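PDB 5N7Q: putative cathepsin d from Ixodes ricinus, which probably cleaves peptide bonds inside proteins as a pepsin-like aspartic endopeptidase, and is held here in complex with the inhibitor pepstatin A. Local coordinates for residues L42-K48 with Q103-L109; G25-Q29 with D61-T67; S39-W43 with T76-G80. All blocks are in the same frame, centred on the assembly; numbering follows the deposited sequence.

Contact 1: residues L42-K48 with Q103-L109; sequences LWLPSSK and QPLGEAL
E107 OE1 is gripped twice, by the hydroxyl S46 OG, which donates to it over 2.7 Å, and by a water that donates to it and is also bonded to S47 OG and K48 NZ. This polar knot closes one end of a parallel strand pair in the N-terminal lobe of the pepsin-like fold, where 42-45 runs alongside 103-108 with the axes inclined at 39°. The backbone bonds pass to and fro: G106 N to L42 O, L44 N to G106 O, A108 N to L44 O at 2.8 Å and almost straight, and finally S46 N to A108 O.

S46 OG reaches the carboxylate on its anti side, 23° out of the plane, because it stands anti to its own backbone N (chi1 -173°). The same oxygen accepts from K48 N, an ST turn, so the hydroxyl accepts one bond while donating another as the chain leaves the strand. The other carboxylate oxygen, E107 OE2, is bonded to S89 on the strand 82-95. K48 NZ stays 4.9 Å from E107 OE1, so the water mediates between the opposite charges, and the amine has S62 as a further partner.

L42 and L105 run alongside each other, with L42 CD2 4.0 Å from L105 CB, while L44 CD1 meets L105 CD1. On the face of W43 and P45, G106 brings no side chain, and the CB of W43 sits over its backbone. The NE1 side of the indole is bonded to Y79; at its six-membered ring the methyl A108 CB approaches obliquely, 3.8 Å from W43 CE3.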
loop_
_atom_site.group_PDB
_atom_site.type_symbol
_atom_site.label_atom_id
_atom_site.label_comp_id
_atom_site.label_asym_id
_atom_site.label_seq_id
_atom_site.Cartn_x
_atom_site.Cartn_y
_atom_site.Cartn_z
ATOM N N LEU A 42 -9.155 -9.865 -1.273
ATOM C CA LEU A 42 -8.124 -10.859 -0.988
ATOM C C LEU A 42 -8.076 -11.853 -2.140
ATOM O O LEU A 42 -9.112 -12.377 -2.561
ATOM C CB LEU A 42 -8.449 -11.616 0.295
ATOM C CG LEU A 42 -7.554 -12.799 0.685
ATOM C CD1 LEU A 42 -6.088 -12.478 0.873
ATOM C CD2 LEU A 42 -8.162 -13.389 1.936
ATOM N N TRP A 43 -6.877 -12.141 -2.644
ATOM C CA TRP A 43 -6.737 -13.248 -3.612
ATOM C C TRP A 43 -5.389 -13.928 -3.473
ATOM O O TRP A 43 -4.428 -13.345 -2.984
ATOM C CB TRP A 43 -6.973 -12.804 -5.061
ATOM C CG TRP A 43 -5.987 -11.800 -5.587
ATOM C CD1 TRP A 43 -6.132 -10.418 -5.584
ATOM C CD2 TRP A 43 -4.704 -12.061 -6.139
ATOM N NE1 TRP A 43 -5.021 -9.835 -6.110
ATOM C CE2 TRP A 43 -4.106 -10.809 -6.421
ATOM C CE3 TRP A 43 -3.964 -13.228 -6.369
ATOM C CZ2 TRP A 43 -2.841 -10.699 -7.006
ATOM C CZ3 TRP A 43 -2.696 -13.113 -6.949
ATOM C CH2 TRP A 43 -2.155 -11.855 -7.236
ATOM N N LEU A 44 -5.367 -15.188 -3.893
ATOM C CA LEU A 44 -4.199 -16.079 -3.848
ATOM C C LEU A 44 -4.194 -16.936 -5.100
ATOM O O LEU A 44 -5.257 -17.155 -5.705
ATOM C CB LEU A 44 -4.253 -16.978 -2.614
ATOM C CG LEU A 44 -4.120 -16.263 -1.263
ATOM C CD1 LEU A 44 -4.535 -17.183 -0.154
ATOM C CD2 LEU A 44 -2.725 -15.672 -1.079
ATOM N N PRO A 45 -3.009 -17.455 -5.496
ATOM C CA PRO A 45 -2.988 -18.372 -6.650
ATOM C C PRO A 45 -3.742 -19.668 -6.352
ATOM O O PRO A 45 -3.633 -20.195 -5.266
ATOM C CB PRO A 45 -1.483 -18.669 -6.826
ATOM C CG PRO A 45 -0.772 -17.577 -6.044
ATOM C CD PRO A 45 -1.680 -17.335 -4.886
ATOM N N SER A 46 -4.498 -20.169 -7.324
ATOM C CA SER A 46 -5.284 -21.408 -7.145
ATOM C C SER A 46 -4.461 -22.670 -7.430
ATOM O O SER A 46 -3.680 -22.681 -8.366
ATOM C CB SER A 46 -6.429 -21.395 -8.138
ATOM O OG SER A 46 -7.305 -22.461 -7.911
ATOM N N SER A 47 -4.717 -23.755 -6.712
ATOM C CA SER A 47 -4.189 -25.071 -7.099
ATOM C C SER A 47 -4.753 -25.548 -8.445
ATOM O O SER A 47 -4.186 -26.450 -9.044
ATOM C CB SER A 47 -4.504 -26.120 -6.060
ATOM O OG SER A 47 -5.886 -26.263 -5.844
ATOM N N LYS A 48 -5.853 -24.953 -8.901
ATOM C CA LYS A 48 -6.415 -25.262 -10.236
ATOM C C LYS A 48 -5.599 -24.610 -11.370
ATOM O O LYS A 48 -5.893 -24.822 -12.543
ATOM C CB LYS A 48 -7.856 -24.771 -10.330
ATOM C CG LYS A 48 -8.916 -25.618 -9.644
ATOM C CD LYS A 48 -8.671 -25.874 -8.187
ATOM C CE LYS A 48 -9.776 -26.723 -7.560
ATOM N NZ LYS A 48 -9.324 -27.098 -6.198
ATOM N N GLN A 103 -14.315 -16.178 5.146
ATOM C CA GLN A 103 -13.679 -15.088 4.420
ATOM C C GLN A 103 -13.642 -15.364 2.906
ATOM O O GLN A 103 -12.982 -16.310 2.464
ATOM C CB GLN A 103 -12.256 -14.837 4.937
ATOM C CG GLN A 103 -11.501 -13.744 4.186
ATOM C CD GLN A 103 -12.217 -12.407 4.259
ATOM O OE1 GLN A 103 -12.605 -11.999 5.351
ATOM N NE2 GLN A 103 -12.438 -11.761 3.118
ATOM N N PRO A 104 -14.345 -14.542 2.115
ATOM C CA PRO A 104 -14.220 -14.729 0.690
ATOM C C PRO A 104 -12.825 -14.375 0.187
ATOM O O PRO A 104 -12.228 -13.423 0.655
ATOM C CB PRO A 104 -15.247 -13.763 0.086
ATOM C CG PRO A 104 -16.174 -13.464 1.163
ATOM C CD PRO A 104 -15.362 -13.538 2.434
ATOM N N LEU A 105 -12.320 -15.190 -0.713
ATOM C CA LEU A 105 -11.055 -14.945 -1.392
ATOM C C LEU A 105 -11.186 -15.290 -2.858
ATOM O O LEU A 105 -11.963 -16.184 -3.259
ATOM C CB LEU A 105 -9.900 -15.757 -0.782
ATOM C CG LEU A 105 -9.903 -17.294 -0.911
ATOM C CD1 LEU A 105 -8.517 -17.910 -0.990
ATOM C CD2 LEU A 105 -10.666 -17.956 0.226
ATOM N N GLY A 106 -10.378 -14.622 -3.665
ATOM C CA GLY A 106 -10.253 -14.973 -5.073
ATOM C C GLY A 106 -9.213 -16.065 -5.274
ATOM O O GLY A 106 -8.099 -15.974 -4.748
ATOM N N GLU A 107 -9.583 -17.106 -6.022
ATOM C CA GLU A 107 -8.632 -18.108 -6.479
ATOM C C GLU A 107 -8.193 -17.676 -7.855
ATOM O O GLU A 107 -8.949 -17.767 -8.838
ATOM C CB GLU A 107 -9.273 -19.489 -6.550
ATOM C CG GLU A 107 -9.779 -20.033 -5.232
ATOM C CD GLU A 107 -9.825 -21.558 -5.210
ATOM O OE1 GLU A 107 -8.892 -22.193 -5.741
ATOM O OE2 GLU A 107 -10.768 -22.115 -4.607
ATOM N N ALA A 108 -6.957 -17.213 -7.953
ATOM C CA ALA A 108 -6.427 -16.651 -9.198
ATOM C C ALA A 108 -6.020 -17.737 -10.188
ATOM O O ALA A 108 -5.318 -18.679 -9.827
ATOM C CB ALA A 108 -5.250 -15.758 -8.867
ATOM N N LEU A 109 -6.516 -17.603 -11.414
ATOM C CA LEU A 109 -6.130 -18.443 -12.553
ATOM C C LEU A 109 -5.262 -17.731 -13.569
ATOM O O LEU A 109 -4.419 -18.386 -14.194
ATOM C CB LEU A 109 -7.378 -19.003 -13.250
ATOM C CG LEU A 109 -8.352 -19.786 -12.383
ATOM C CD1 LEU A 109 -9.565 -20.213 -13.208
ATOM C CD2 LEU A 109 -7.684 -21.006 -11.780
HETATM O O HOH W 1 -11.907 -10.835 -0.622
HETATM O O HOH W 2 -8.342 -24.751 -4.838
#

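Contact 2: residues G25-Q29 with D61-T67; sequences GTPPQ and DSSKSST
The loop 25-28, with a cis peptide bond before P27, and Q29, the first residue of strand 29-36, sit against a loop holding a short 3-10 segment at 62-64, and S66 N donates to T26 O at 3.0 Å. Both belong to the N-terminal lobe of the pepsin-like fold, the first joining strands 17-24 and 29-36, the second leading into strand 69-79.

Q29 carries one end. Its chain is extended beyond CG (chi2 176°) and lays the amide against the backbone of D61, which it meets with both polar atoms. D61 N donates to Q29 OE1 on a lone pair, 2.9 Å away and nearly straight at 173°; Q29 NE2 returns a bond to D61 O from well above the carbonyl plane. K64 N reaches that same carbonyl oxygen from the other face, so D61 O is held between two donors. The paired bonds fix the amide's rotation, and a water accepting from Q29 NE2 also donates to P27 O and K64 O.

The carboxylate of D61 forms an Asx turn, OD1 accepting from S63 N and S63 OG, both from one face. At the far end T26 N donates to S65 OG over 3.1 Å, and that hydroxyl is further bonded to D91 on strand 82-95, as is T67 OG1. G25 CA is only 3.3 Å from S65 OG. The side chain of T67 is set roughly perpendicular to that of T26, with T26 OG1 2.6 Å from T67 OG1.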
loop_
_atom_site.group_PDB
_atom_site.type_symbol
_atom_site.label_atom_id
_atom_site.label_comp_id
_atom_site.label_asym_id
_atom_site.label_seq_id
_atom_site.Cartn_x
_atom_site.Cartn_y
_atom_site.Cartn_z
ATOM N N GLY A 25 -7.610 -21.774 5.516
ATOM C CA GLY A 25 -8.135 -23.156 5.475
ATOM C C GLY A 25 -7.769 -23.951 6.697
ATOM O O GLY A 25 -7.066 -23.485 7.602
ATOM N N THR A 26 -8.285 -25.179 6.713
ATOM C CA THR A 26 -8.168 -26.084 7.860
ATOM C C THR A 26 -7.760 -27.465 7.320
ATOM O O THR A 26 -8.536 -28.075 6.615
ATOM C CB THR A 26 -9.506 -26.197 8.610
ATOM O OG1 THR A 26 -9.989 -24.868 8.908
ATOM C CG2 THR A 26 -9.343 -26.971 9.878
ATOM N N PRO A 27 -6.551 -27.944 7.596
ATOM C CA PRO A 27 -5.523 -27.239 8.360
ATOM C C PRO A 27 -4.955 -26.038 7.589
ATOM O O PRO A 27 -5.224 -25.900 6.400
ATOM C CB PRO A 27 -4.437 -28.312 8.546
ATOM C CG PRO A 27 -4.630 -29.244 7.413
ATOM C CD PRO A 27 -6.098 -29.272 7.139
ATOM N N PRO A 28 -4.164 -25.195 8.267
ATOM C CA PRO A 28 -3.678 -23.966 7.621
ATOM C C PRO A 28 -2.797 -24.192 6.403
ATOM O O PRO A 28 -1.893 -25.045 6.417
ATOM C CB PRO A 28 -2.886 -23.276 8.740
ATOM C CG PRO A 28 -3.502 -23.797 10.001
ATOM C CD PRO A 28 -3.813 -25.227 9.694
ATOM N N GLN A 29 -3.085 -23.453 5.339
ATOM C CA GLN A 29 -2.218 -23.329 4.175
ATOM C C GLN A 29 -1.606 -21.938 4.209
ATOM O O GLN A 29 -2.324 -20.947 4.298
ATOM C CB GLN A 29 -2.999 -23.517 2.897
ATOM C CG GLN A 29 -3.649 -24.898 2.803
ATOM C CD GLN A 29 -4.519 -25.047 1.569
ATOM O OE1 GLN A 29 -4.157 -24.594 0.471
ATOM N NE2 GLN A 29 -5.657 -25.719 1.730
ATOM N N ASP A 61 -5.370 -24.867 -2.105
ATOM C CA ASP A 61 -6.061 -26.087 -2.545
ATOM C C ASP A 61 -7.310 -26.291 -1.675
ATOM O O ASP A 61 -7.241 -26.797 -0.585
ATOM C CB ASP A 61 -5.145 -27.296 -2.463
ATOM C CG ASP A 61 -5.771 -28.532 -3.081
ATOM O OD1 ASP A 61 -6.995 -28.540 -3.323
ATOM O OD2 ASP A 61 -5.033 -29.515 -3.318
ATOM N N SER A 62 -8.453 -25.884 -2.199
ATOM C CA SER A 62 -9.722 -26.037 -1.492
ATOM C C SER A 62 -10.015 -27.469 -1.049
ATOM O O SER A 62 -10.656 -27.676 -0.026
ATOM C CB SER A 62 -10.853 -25.537 -2.388
ATOM O OG SER A 62 -10.904 -26.265 -3.598
ATOM N N SER A 63 -9.537 -28.433 -1.837
ATOM C CA SER A 63 -9.874 -29.826 -1.595
ATOM C C SER A 63 -9.212 -30.402 -0.363
ATOM O O SER A 63 -9.618 -31.465 0.094
ATOM C CB SER A 63 -9.526 -30.687 -2.826
ATOM O OG SER A 63 -8.134 -30.970 -2.921
ATOM N N LYS A 64 -8.231 -29.697 0.195
ATOM C CA LYS A 64 -7.518 -30.115 1.401
ATOM C C LYS A 64 -8.001 -29.356 2.625
ATOM O O LYS A 64 -7.474 -29.559 3.704
ATOM C CB LYS A 64 -6.014 -29.886 1.220
ATOM C CG LYS A 64 -5.406 -30.529 -0.019
ATOM C CD LYS A 64 -5.583 -32.037 -0.046
ATOM C CE LYS A 64 -4.821 -32.645 -1.228
ATOM N NZ LYS A 64 -5.057 -34.113 -1.346
ATOM N N SER A 65 -8.976 -28.460 2.453
ATOM C CA SER A 65 -9.517 -27.678 3.554
ATOM C C SER A 65 -10.936 -28.102 3.937
ATOM O O SER A 65 -11.856 -27.992 3.137
ATOM C CB SER A 65 -9.523 -26.179 3.204
ATOM O OG SER A 65 -10.119 -25.468 4.269
ATOM N N SER A 66 -11.122 -28.503 5.186
ATOM C CA SER A 66 -12.432 -28.917 5.679
ATOM C C SER A 66 -13.382 -27.760 5.963
ATOM O O SER A 66 -14.556 -27.988 6.222
ATOM C CB SER A 66 -12.263 -29.768 6.930
ATOM O OG SER A 66 -11.648 -29.058 7.974
ATOM N N THR A 67 -12.878 -26.523 5.953
ATOM C CA THR A 67 -13.687 -25.334 6.146
ATOM C C THR A 67 -13.980 -24.554 4.853
ATOM O O THR A 67 -14.709 -23.551 4.878
ATOM C CB THR A 67 -13.053 -24.416 7.213
ATOM O OG1 THR A 67 -11.665 -24.276 6.943
ATOM C CG2 THR A 67 -13.269 -25.023 8.622
HETATM O O HOH W 3 -9.513 -30.738 8.428
HETATM O O HOH W 4 -5.946 -27.229 4.234
#

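Contact 3: residues S39-W43 with T76-G80; sequences SANLW and TIVYG
Strand 69-79 runs out here into the flap, the beta-hairpin that folds over the active-site cleft of pepsin-like proteases, and it lays Y79 against the segment just after the predicted catalytic residue D36. The phenol oxygen Y79 OH accepts from W43 NE1 over 2.9 Å. It lies in the indole plane, at the ring edge, yet the bond is bent, with 137° at the hydrogen. The two side chains come from opposite strands and overlap at their ends.

One water gathers the rest: it donates to S39 OG and to N41 O, and sits 2.7 Å from Y79 OH, in the plane of the phenol ring. S39 OG in turn is bonded to D36, so the flap tyrosine is joined through one water to the second shell of the catalytic site. S39 CB touches the ring's edge at Y79 CE1. S39, I77 and Y79 also pack on the bound inhibitor, to which V78 and G80 make backbone bonds.

I77 packs against a face of the Y79 ring: its CG2 stands 3.6 Å from the plane, offset toward the rim, while CG1, anti to the carbonyl carbon (chi1 -45°), carries CD1 toward N41. N41's amide is held by V134, and its CB lies 3.5 Å from I77 CD1.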
loop_
_atom_site.group_PDB
_atom_site.type_symbol
_atom_site.label_atom_id
_atom_site.label_comp_id
_atom_site.label_asym_id
_atom_site.label_seq_id
_atom_site.Cartn_x
_atom_site.Cartn_y
_atom_site.Cartn_z
ATOM N N SER A 39 -6.829 -1.271 -2.253
ATOM C CA SER A 39 -7.758 -2.210 -2.843
ATOM C C SER A 39 -8.479 -2.933 -1.723
ATOM O O SER A 39 -8.086 -2.788 -0.571
ATOM C CB SER A 39 -7.051 -3.176 -3.789
ATOM O OG SER A 39 -6.245 -4.112 -3.081
ATOM N N ALA A 40 -9.553 -3.653 -2.059
ATOM C CA ALA A 40 -10.446 -4.236 -1.031
ATOM C C ALA A 40 -10.576 -5.762 -1.086
ATOM O O ALA A 40 -11.232 -6.330 -0.215
ATOM C CB ALA A 40 -11.823 -3.585 -1.065
ATOM N N ASN A 41 -9.922 -6.414 -2.043
ATOM C CA ASN A 41 -10.085 -7.866 -2.258
ATOM C C ASN A 41 -8.889 -8.651 -1.749
ATOM O O ASN A 41 -7.742 -8.164 -1.817
ATOM C CB ASN A 41 -10.271 -8.165 -3.744
ATOM C CG ASN A 41 -11.611 -7.703 -4.257
ATOM O OD1 ASN A 41 -11.772 -6.536 -4.566
ATOM N ND2 ASN A 41 -12.591 -8.612 -4.297
ATOM N N LEU A 42 -9.155 -9.865 -1.273
ATOM C CA LEU A 42 -8.124 -10.859 -0.988
ATOM C C LEU A 42 -8.076 -11.853 -2.140
ATOM O O LEU A 42 -9.112 -12.377 -2.561
ATOM C CB LEU A 42 -8.449 -11.616 0.295
ATOM C CG LEU A 42 -7.554 -12.799 0.685
ATOM C CD1 LEU A 42 -6.088 -12.478 0.873
ATOM C CD2 LEU A 42 -8.162 -13.389 1.936
ATOM N N TRP A 43 -6.877 -12.141 -2.644
ATOM C CA TRP A 43 -6.737 -13.248 -3.612
ATOM C C TRP A 43 -5.389 -13.928 -3.473
ATOM O O TRP A 43 -4.428 -13.345 -2.984
ATOM C CB TRP A 43 -6.973 -12.804 -5.061
ATOM C CG TRP A 43 -5.987 -11.800 -5.587
ATOM C CD1 TRP A 43 -6.132 -10.418 -5.584
ATOM C CD2 TRP A 43 -4.704 -12.061 -6.139
ATOM N NE1 TRP A 43 -5.021 -9.835 -6.110
ATOM C CE2 TRP A 43 -4.106 -10.809 -6.421
ATOM C CE3 TRP A 43 -3.964 -13.228 -6.369
ATOM C CZ2 TRP A 43 -2.841 -10.699 -7.006
ATOM C CZ3 TRP A 43 -2.696 -13.113 -6.949
ATOM C CH2 TRP A 43 -2.155 -11.855 -7.236
ATOM N N THR A 76 -12.541 -10.299 -11.526
ATOM C CA THR A 76 -11.446 -9.681 -12.272
ATOM C C THR A 76 -11.104 -8.377 -11.586
ATOM O O THR A 76 -11.983 -7.598 -11.211
ATOM C CB THR A 76 -11.772 -9.452 -13.757
ATOM O OG1 THR A 76 -10.587 -9.033 -14.450
ATOM C CG2 THR A 76 -12.902 -8.441 -13.949
ATOM N N ILE A 77 -9.808 -8.151 -11.407
ATOM C CA ILE A 77 -9.359 -6.910 -10.772
ATOM C C ILE A 77 -8.229 -6.330 -11.585
ATOM O O ILE A 77 -7.328 -7.072 -12.030
ATOM C CB ILE A 77 -8.879 -7.091 -9.311
ATOM C CG1 ILE A 77 -9.829 -7.975 -8.517
ATOM C CG2 ILE A 77 -8.733 -5.735 -8.623
ATOM C CD1 ILE A 77 -9.337 -8.365 -7.142
ATOM N N VAL A 78 -8.286 -5.014 -11.754
ATOM C CA VAL A 78 -7.269 -4.267 -12.462
ATOM C C VAL A 78 -6.550 -3.369 -11.458
ATOM O O VAL A 78 -7.202 -2.587 -10.767
ATOM C CB VAL A 78 -7.925 -3.421 -13.567
ATOM C CG1 VAL A 78 -6.884 -2.659 -14.377
ATOM C CG2 VAL A 78 -8.712 -4.313 -14.517
ATOM N N TYR A 79 -5.224 -3.496 -11.408
ATOM C CA TYR A 79 -4.387 -2.624 -10.600
ATOM C C TYR A 79 -3.514 -1.739 -11.473
ATOM O O TYR A 79 -3.383 -1.962 -12.682
ATOM C CB TYR A 79 -3.458 -3.468 -9.741
ATOM C CG TYR A 79 -4.169 -4.416 -8.799
ATOM C CD1 TYR A 79 -4.636 -3.998 -7.579
ATOM C CD2 TYR A 79 -4.353 -5.751 -9.142
ATOM C CE1 TYR A 79 -5.287 -4.873 -6.710
ATOM C CE2 TYR A 79 -5.015 -6.623 -8.306
ATOM C CZ TYR A 79 -5.456 -6.212 -7.093
ATOM O OH TYR A 79 -6.106 -7.127 -6.304
ATOM N N GLY A 80 -2.906 -0.731 -10.867
ATOM C CA GLY A 80 -1.929 0.061 -11.599
ATOM C C GLY A 80 -0.808 -0.763 -12.179
ATOM O O GLY A 80 -0.354 -0.469 -13.290
HETATM O O HOH W 5 -7.153 -6.471 -3.929
#

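In the fold
All three contacts lie in the N-terminal lobe, and their segments interleave along the chain: 25-29, 39-43 and 42-48, then 61-67, 76-80 and 103-109. Contacts 1 and 3 start from the same strand, 42-45, share L42 and W43, and have centres about 11 Å apart; the strand pairs with 103-112 in one and meets the flap in the other. The centres of contacts 1 and 2 are about 13 Å apart, and they touch where K48 reaches the 61-67 loop; those of contacts 2 and 3 are about 23 Å apart, their nearest atoms about 9 Å. The series thus runs from a surface loop through a buried strand pair to the inhibitor-bound cleft, with W43 common to the last two.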